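Local coordinates for single-stranded DNA-binding protein (Mycobacterium smegmatis, PDB 5GQO) that probably binds single-stranded DNA as a four-subunit assembly of OB-fold chains, in the manner of the bacterial SSB family, at residues G126-L129 and S130-I133. Numbering follows the deposited sequence.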
loop_
_atom_site.group_PDB
_atom_site.type_symbol
_atom_site.label_atom_id
_atom_site.label_comp_id
_atom_site.label_asym_id
_atom_site.label_seq_id
_atom_site.Cartn_x
_atom_site.Cartn_y
_atom_site.Cartn_z
ATOM N N GLY B 126 -5.119 10.881 -10.475
ATOM C CA GLY B 126 -5.772 10.717 -11.752
ATOM C C GLY B 126 -7.233 10.516 -11.482
ATOM O O GLY B 126 -7.610 10.172 -10.364
ATOM N N PRO B 127 -8.073 10.704 -12.501
ATOM C CA PRO B 127 -9.458 10.291 -12.444
ATOM C C PRO B 127 -9.547 8.727 -12.409
ATOM O O PRO B 127 -8.664 8.048 -12.909
ATOM C CB PRO B 127 -10.010 10.857 -13.743
ATOM C CG PRO B 127 -8.877 10.809 -14.677
ATOM C CD PRO B 127 -7.712 11.183 -13.838
ATOM N N ASP B 128 -10.593 8.182 -11.823
ATOM C CA ASP B 128 -10.763 6.713 -11.722
ATOM C C ASP B 128 -11.484 6.273 -12.961
ATOM O O ASP B 128 -12.681 6.519 -13.073
ATOM C CB ASP B 128 -11.583 6.360 -10.468
ATOM C CG ASP B 128 -11.779 4.848 -10.258
ATOM O OD1 ASP B 128 -11.334 4.034 -11.084
ATOM O OD2 ASP B 128 -12.373 4.468 -9.216
ATOM N N LEU B 129 -10.755 5.633 -13.882
ATOM C CA LEU B 129 -11.321 5.153 -15.144
ATOM C C LEU B 129 -12.262 3.942 -15.024
ATOM O O LEU B 129 -12.818 3.512 -16.029
ATOM C CB LEU B 129 -10.217 4.839 -16.173
ATOM C CG LEU B 129 -9.311 6.027 -16.556
ATOM C CD1 LEU B 129 -8.194 5.639 -17.535
ATOM C CD2 LEU B 129 -10.156 7.136 -17.142
ATOM N N SER B 130 -12.515 3.453 -13.820
ATOM C CA SER B 130 -13.616 2.484 -13.636
ATOM C C SER B 130 -14.957 3.187 -13.600
ATOM O O SER B 130 -15.979 2.563 -13.749
ATOM C CB SER B 130 -13.445 1.649 -12.364
ATOM O OG SER B 130 -13.614 2.437 -11.218
ATOM N N ARG B 131 -14.939 4.498 -13.421
ATOM C CA ARG B 131 -16.150 5.252 -13.214
ATOM C C ARG B 131 -16.295 6.417 -14.191
ATOM O O ARG B 131 -17.247 7.213 -14.072
ATOM C CB ARG B 131 -16.162 5.775 -11.767
ATOM C CG ARG B 131 -16.428 4.702 -10.735
ATOM C CD ARG B 131 -16.549 5.278 -9.356
ATOM N NE ARG B 131 -15.216 5.473 -8.823
ATOM C CZ ARG B 131 -14.928 6.339 -7.851
ATOM N NH1 ARG B 131 -15.886 7.130 -7.321
ATOM N NH2 ARG B 131 -13.644 6.460 -7.429
ATOM N N CYS B 132 -15.410 6.512 -15.182
ATOM C CA CYS B 132 -15.421 7.645 -16.101
ATOM C C CYS B 132 -14.522 7.384 -17.300
ATOM O O CYS B 132 -13.929 6.317 -17.420
ATOM C CB CYS B 132 -14.995 8.927 -15.356
ATOM S SG CYS B 132 -13.220 9.073 -14.996
ATOM N N ILE B 133 -14.409 8.377 -18.180
ATOM C CA ILE B 133 -13.510 8.349 -19.333
ATOM C C ILE B 133 -12.634 9.614 -19.268
ATOM O O ILE B 133 -13.052 10.658 -18.778
ATOM C CB ILE B 133 -14.340 8.443 -20.622
ATOM C CG1 ILE B 133 -15.321 7.276 -20.737
ATOM C CG2 ILE B 133 -13.470 8.553 -21.865
ATOM C CD1 ILE B 133 -14.782 6.059 -21.426
#
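S130 meets the carboxylate of D128 twice: its backbone N lies 3.0 Å from D128 OD1, and its hydroxyl OG, 2.8 Å from that same OD1, donates a second hydrogen bond. Both donors come from one face of the carboxylate, well above its plane. S130 OG sits between its own backbone N and carbonyl carbon (chi1 69°), which brings hydroxyl and amide together onto the one oxygen.

R131 takes the other oxygen. Its chain bends at chi3 (-82°) and turns the guanidinium side-on, so that NE and NH2 each lie 3.0 Å from D128 OD2 in a salt bridge. OD2 lies in the guanidinium plane, although the carboxylate and guanidinium planes stand 78° apart. Four donors thus hold the carboxylate and fix its rotation, which would probably favour its charged form. R131 NH2 also bonds to G32 O, and NH1 to N33 OD1, tying the turn to the junction of strands 27-31 and 33-43. The backbone N of R131 hydrogen-bonds to D128 O at 3.1 Å, closing the turn.

C132 SG points back toward P127 and L129, 3.9 Å from P127 CB and 4.2 Å from L129 CD2. I133 then enters an antiparallel ladder with a strand of a second subunit.

The arrangement is a type I beta turn, D128 to R131, whose first residue forms an Asx turn with S130; it leads from the OB-fold barrel to the intersubunit strand 133-137.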